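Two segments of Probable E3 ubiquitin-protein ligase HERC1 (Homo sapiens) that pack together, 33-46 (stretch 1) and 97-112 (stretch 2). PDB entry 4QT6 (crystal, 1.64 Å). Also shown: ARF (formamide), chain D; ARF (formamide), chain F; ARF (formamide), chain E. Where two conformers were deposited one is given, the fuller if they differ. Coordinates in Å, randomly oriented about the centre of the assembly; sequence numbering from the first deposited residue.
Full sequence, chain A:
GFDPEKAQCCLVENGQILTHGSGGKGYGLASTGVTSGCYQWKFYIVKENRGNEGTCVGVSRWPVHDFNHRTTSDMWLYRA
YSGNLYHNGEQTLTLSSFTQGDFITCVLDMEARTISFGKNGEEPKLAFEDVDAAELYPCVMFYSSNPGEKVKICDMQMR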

# COMPACT_ATOMS: atom_id res chain seq x y z
N GLY A 33 5.45 3.67 12.37
CA GLY A 33 4.07 4.10 12.26
C GLY A 33 3.96 5.60 12.34
O GLY A 33 4.86 6.29 12.84
N VAL A 34 2.83 6.11 11.83
CA VAL A 34 2.51 7.53 11.85
C VAL A 34 1.35 7.75 12.83
O VAL A 34 0.32 7.07 12.72
N THR A 35 1.50 8.70 13.75
CA THR A 35 0.49 8.91 14.80
C THR A 35 -0.10 10.31 14.89
O THR A 35 -1.07 10.54 15.64
N SER A 36 0.47 11.26 14.16
CA SER A 36 -0.11 12.60 14.09
C SER A 36 0.40 13.32 12.84
O SER A 36 1.23 12.77 12.08
N GLY A 37 -0.04 14.55 12.63
CA GLY A 37 0.51 15.35 11.56
C GLY A 37 0.24 14.76 10.19
O GLY A 37 -0.85 14.24 9.93
N CYS A 38 1.24 14.85 9.32
CA CYS A 38 1.13 14.42 7.93
C CYS A 38 2.48 13.81 7.52
O CYS A 38 3.53 14.31 7.88
N TYR A 39 2.41 12.70 6.78
CA TYR A 39 3.62 12.05 6.27
C TYR A 39 3.37 11.66 4.84
O TYR A 39 2.33 11.10 4.50
N GLN A 40 4.35 11.97 3.99
CA GLN A 40 4.30 11.66 2.57
C GLN A 40 5.47 10.71 2.22
O GLN A 40 6.59 10.87 2.73
N TRP A 41 5.21 9.73 1.35
CA TRP A 41 6.25 8.82 0.88
C TRP A 41 5.82 8.27 -0.48
O TRP A 41 4.73 8.59 -0.98
N LYS A 42 6.66 7.43 -1.08
CA LYS A 42 6.32 6.79 -2.34
C LYS A 42 6.52 5.29 -2.30
O LYS A 42 7.35 4.78 -1.57
N PHE A 43 5.68 4.58 -3.05
CA PHE A 43 5.95 3.20 -3.41
C PHE A 43 6.37 3.16 -4.85
O PHE A 43 5.82 3.89 -5.68
N TYR A 44 7.36 2.31 -5.15
CA TYR A 44 7.83 2.11 -6.52
C TYR A 44 7.62 0.64 -6.84
O TYR A 44 8.04 -0.25 -6.08
N ILE A 45 6.95 0.37 -7.95
CA ILE A 45 6.61 -1.00 -8.32
C ILE A 45 7.79 -1.65 -9.08
O ILE A 45 8.03 -1.39 -10.27
N VAL A 46 8.54 -2.46 -8.36
CA VAL A 46 9.78 -3.04 -8.91
C VAL A 46 9.48 -4.14 -9.93
O VAL A 46 10.12 -4.22 -10.99
N SER A 97 -5.00 3.16 -12.70
CA SER A 97 -4.29 1.90 -12.54
C SER A 97 -2.79 2.19 -12.52
O SER A 97 -2.35 3.26 -12.92
N PHE A 98 -2.02 1.24 -12.01
CA PHE A 98 -0.57 1.38 -12.04
C PHE A 98 0.09 0.02 -12.13
O PHE A 98 -0.57 -1.01 -11.94
N THR A 99 1.37 0.01 -12.45
CA THR A 99 2.08 -1.24 -12.73
C THR A 99 3.57 -1.08 -12.52
O THR A 99 4.06 -0.04 -12.00
N GLN A 100 4.31 -2.12 -12.92
CA GLN A 100 5.76 -2.12 -12.83
C GLN A 100 6.34 -0.84 -13.39
O GLN A 100 5.97 -0.40 -14.49
N GLY A 101 7.26 -0.23 -12.65
CA GLY A 101 7.94 0.98 -13.07
C GLY A 101 7.27 2.28 -12.69
O GLY A 101 7.86 3.36 -12.89
N ASP A 102 6.06 2.21 -12.14
CA ASP A 102 5.35 3.39 -11.65
C ASP A 102 5.68 3.69 -10.17
O ASP A 102 6.01 2.78 -9.37
N PHE A 103 5.61 4.98 -9.86
CA PHE A 103 5.63 5.51 -8.49
C PHE A 103 4.25 5.91 -8.06
O PHE A 103 3.53 6.58 -8.83
N ILE A 104 3.88 5.56 -6.82
CA ILE A 104 2.63 6.04 -6.21
C ILE A 104 3.04 6.87 -5.00
O ILE A 104 3.61 6.37 -4.06
N THR A 105 2.75 8.16 -5.05
CA THR A 105 2.91 9.03 -3.89
C THR A 105 1.73 8.81 -2.97
O THR A 105 0.57 8.81 -3.41
N CYS A 106 2.01 8.66 -1.68
CA CYS A 106 0.99 8.47 -0.67
C CYS A 106 1.11 9.62 0.30
O CYS A 106 2.21 9.96 0.74
N VAL A 107 -0.02 10.24 0.63
CA VAL A 107 -0.07 11.29 1.62
C VAL A 107 -1.03 10.87 2.72
O VAL A 107 -2.22 10.70 2.46
N LEU A 108 -0.49 10.63 3.90
CA LEU A 108 -1.26 10.26 5.07
C LEU A 108 -1.34 11.46 5.98
O LEU A 108 -0.36 11.85 6.63
N ASP A 109 -2.54 12.05 6.04
CA ASP A 109 -2.77 13.28 6.81
C ASP A 109 -3.60 12.93 8.03
O ASP A 109 -4.82 12.79 7.95
N MSE A 110 -2.92 12.75 9.16
CA MSE A 110 -3.57 12.27 10.38
C MSE A 110 -4.32 13.37 11.10
O MSE A 110 -5.12 13.10 12.00
N GLU A 111 -4.02 14.62 10.75
CA GLU A 111 -4.73 15.77 11.30
C GLU A 111 -6.09 15.90 10.61
O GLU A 111 -7.12 15.91 11.28
N ALA A 112 -6.10 15.96 9.29
CA ALA A 112 -7.33 16.01 8.48
C ALA A 112 -8.03 14.67 8.34
O ALA A 112 -9.17 14.64 7.88

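The backbone sets the rules here. Strand 38-46 runs antiparallel to strand 103-109, and paired residues send their side chains to the same face of the sheet: Tyr-39 with Leu-108, Trp-41 with Cys-106 and Phe-43 with Ile-104 on one face, and Cys-38 with Asp-109, Gln-40 with Val-107, Lys-42 with Thr-105 and Tyr-44 with Phe-103 on the other. Main-chain hydrogen bonds such as Cys-106 N to Trp-41 O (2.8 Å) fix that register.

The apolar packing on the Trp-41 face centres on a small residue against the face of a large ring. Trp-41 takes the p rotamer (chi1 74°), which brings the end of its indole nearer the other strand. Cys-106, in m, lies over that ring: its CB is 3.5 Å from the centroid of the six-membered ring and close to the ring normal, a CH-pi contact. The same cysteine serves a second aromatic, with SG 3.7 Å from CD2 of Phe-43 (m). Leu-108 (t, p) approaches the indole at its edge, Leu-108 CB lying 3.8 Å from Trp-41 CZ3, and its CD2 reaches 3.7 Å from CB of Val-34. Val-34 (t) points toward the partner stretch from the loop before the strand, and its CG1 also meets CG of Met-110 at 3.7 Å. Met-110, a selenomethionine folded m, m, m, thus covers this end of the contact.

At the far end, Ile-45 (m, m) points toward stretch 2. Its CG1 meets the edge of the Phe-98 ring, 4.0 Å from CD2, while its CB packs 3.3 Å from Thr-99 O.

The other face mixes apolar and polar groups. Tyr-44 (t) and Phe-103 (m) form an oblique aromatic pair, centroids 4.8 Å apart, with Tyr-44 CD1 over a face of the phenylalanine ring. Lys-42, m and then extended, lays its aliphatic chain across the neighbours: CD is 3.9 Å from Phe-103 CD2 and CE 3.4 Å from Thr-105 OG1. Its NZ is too far from the Phe-103 ring for more than a weak cation-pi attraction and is hydrogen-bonded elsewhere in the structure. Gln-40 (t, t) contributes its CG, 3.8 Å from Val-107 CG2, and Cys-38 (t) sets SG 3.6 Å from Val-107 CG1.

Side-chain hydrogen bonds do not cross between the stretches; they shape stretch 2 locally. Asp-102 OD2 accepts from Thr-99 N at 2.9 Å, bracing the type II turn, in which Gly-101 adopts a positive phi that would jam a CB against the preceding carbonyl. Asp-109 OD1 accepts from Ala-112 N at 3.0 Å, holding the chain as it leaves the strand.

The bound groups are formamides. The N of the chain F formamide donates a hydrogen bond to Tyr-39 OH at 3.2 Å, chain D places its O over a face of that ring, and chain E brings its O to the Phe-103 edge, 3.6 Å from CZ.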

# COMPACT_ATOMS: atom_id res chain seq x y z
CB VAL A 34 2.12 8.01 10.44
CG1 VAL A 34 1.85 9.52 10.42
CG2 VAL A 34 3.22 7.68 9.45
CB THR A 35 1.03 8.51 16.18
OG1 THR A 35 2.28 9.16 16.39
CG2 THR A 35 1.24 7.03 16.25
CB SER A 36 0.23 13.41 15.35
OG SER A 36 1.60 13.70 15.45
CB CYS A 38 0.69 15.60 7.02
SG CYS A 38 0.33 15.24 5.27
CB TYR A 39 3.96 10.81 7.07
CG TYR A 39 5.16 10.04 6.57
CD1 TYR A 39 6.42 10.64 6.51
CD2 TYR A 39 5.04 8.72 6.19
CE1 TYR A 39 7.52 9.94 6.08
CE2 TYR A 39 6.14 8.00 5.75
CZ TYR A 39 7.38 8.62 5.69
OH TYR A 39 8.49 7.92 5.28
CB GLN A 40 4.41 12.97 1.81
CG GLN A 40 4.07 12.91 0.35
CD GLN A 40 4.09 14.28 -0.30
OE1 GLN A 40 3.79 15.30 0.33
NE2 GLN A 40 4.46 14.32 -1.56
CB TRP A 41 6.52 7.69 1.88
CG TRP A 41 5.43 6.69 1.90
CD1 TRP A 41 5.43 5.47 1.29
CD2 TRP A 41 4.15 6.79 2.56
NE1 TRP A 41 4.26 4.83 1.51
CE2 TRP A 41 3.46 5.60 2.30
CE3 TRP A 41 3.55 7.77 3.36
CZ2 TRP A 41 2.17 5.35 2.78
CZ3 TRP A 41 2.26 7.54 3.83
CH2 TRP A 41 1.58 6.33 3.54
CB LYS A 42 7.15 7.37 -3.50
CG LYS A 42 6.92 8.84 -3.74
CD LYS A 42 7.73 9.34 -4.91
CE LYS A 42 7.40 10.79 -5.21
NZ LYS A 42 8.40 11.37 -6.14
CB PHE A 43 4.71 2.34 -3.23
CG PHE A 43 4.36 2.07 -1.79
CD1 PHE A 43 5.22 1.33 -0.99
CD2 PHE A 43 3.16 2.47 -1.26
CE1 PHE A 43 4.90 1.05 0.32
CE2 PHE A 43 2.83 2.17 0.06
CZ PHE A 43 3.68 1.44 0.83
CB TYR A 44 9.29 2.51 -6.64
CG TYR A 44 9.86 2.17 -7.98
CD1 TYR A 44 9.50 2.90 -9.10
CD2 TYR A 44 10.75 1.12 -8.13
CE1 TYR A 44 10.02 2.60 -10.35
CE2 TYR A 44 11.26 0.80 -9.38
CZ TYR A 44 10.89 1.55 -10.48
OH TYR A 44 11.42 1.26 -11.73
CB ILE A 45 5.29 -1.12 -9.12
CG1 ILE A 45 4.16 -0.30 -8.48
CG2 ILE A 45 4.90 -2.58 -9.26
CD1 ILE A 45 3.81 -0.65 -7.06
CB VAL A 46 10.69 -3.58 -7.78
CG1 VAL A 46 11.85 -4.36 -8.36
CG2 VAL A 46 11.25 -2.44 -6.93
CB SER A 97 -4.63 0.94 -13.68
OG SER A 97 -4.21 1.46 -14.93
CB PHE A 98 -0.06 2.20 -10.84
CG PHE A 98 -0.46 1.65 -9.49
CD1 PHE A 98 -1.67 2.00 -8.91
CD2 PHE A 98 0.38 0.82 -8.77
CE1 PHE A 98 -2.05 1.52 -7.67
CE2 PHE A 98 0.01 0.33 -7.52
CZ PHE A 98 -1.20 0.67 -6.97
CB THR A 99 1.76 -1.73 -14.18
OG1 THR A 99 2.18 -3.10 -14.34
CG2 THR A 99 2.39 -0.84 -15.21
CB GLN A 100 6.30 -3.32 -13.61
CG GLN A 100 7.79 -3.51 -13.45
CD GLN A 100 8.27 -4.84 -13.99
OE1 GLN A 100 7.72 -5.90 -13.69
NE2 GLN A 100 9.35 -4.80 -14.79
CB ASP A 102 3.83 3.23 -11.77
CG ASP A 102 3.35 3.19 -13.21
OD1 ASP A 102 3.96 3.88 -14.05
OD2 ASP A 102 2.34 2.49 -13.49
CB PHE A 103 6.46 6.78 -8.40
CG PHE A 103 7.94 6.58 -8.51
CD1 PHE A 103 8.56 6.63 -9.74
CD2 PHE A 103 8.71 6.41 -7.37
CE1 PHE A 103 9.93 6.46 -9.84
CE2 PHE A 103 10.07 6.26 -7.46
CZ PHE A 103 10.69 6.29 -8.70
CB ILE A 104 1.67 4.90 -5.80
CG1 ILE A 104 1.25 4.07 -7.03
CG2 ILE A 104 0.46 5.45 -5.05
CD1 ILE A 104 0.53 4.88 -8.09
CB THR A 105 2.94 10.51 -4.31
OG1 THR A 105 4.03 10.72 -5.23
CG2 THR A 105 3.09 11.42 -3.11
CB CYS A 106 1.22 7.15 0.08
SG CYS A 106 1.38 5.71 -1.02
CB VAL A 107 -0.55 12.63 1.03
CG1 VAL A 107 -0.49 13.71 2.09
CG2 VAL A 107 0.31 13.03 -0.15
CB LEU A 108 -0.63 9.06 5.79
CG LEU A 108 -1.29 8.66 7.09
CD1 LEU A 108 -2.75 8.23 6.85
CD2 LEU A 108 -0.47 7.57 7.77
CB ASP A 109 -3.46 14.32 5.91
CG ASP A 109 -3.54 15.70 6.56
OD1 ASP A 109 -3.48 15.76 7.80
OD2 ASP A 109 -3.65 16.69 5.82
CB MSE A 110 -2.59 11.64 11.33
CG MSE A 110 -1.74 10.54 10.72
SE MSE A 110 -2.88 8.94 10.53
CE MSE A 110 -2.85 8.45 12.44
CB GLU A 111 -3.89 17.05 11.14
CG GLU A 111 -4.56 18.33 11.61
CD GLU A 111 -4.97 18.32 13.06
OE1 GLU A 111 -5.83 19.15 13.44
OE2 GLU A 111 -4.45 17.48 13.83
CB ALA A 112 -7.06 16.57 7.10
N ARF D . 6.56 8.91 10.67
C ARF D . 7.46 8.74 9.70
O ARF D . 7.57 7.63 9.19
N ARF F . 8.32 4.76 5.87
C ARF F . 9.41 4.32 5.22
O ARF F . 9.87 3.22 5.50
N ARF E . 12.96 6.37 -12.07
C ARF E . 13.25 5.33 -11.28
O ARF E . 13.84 5.55 -10.25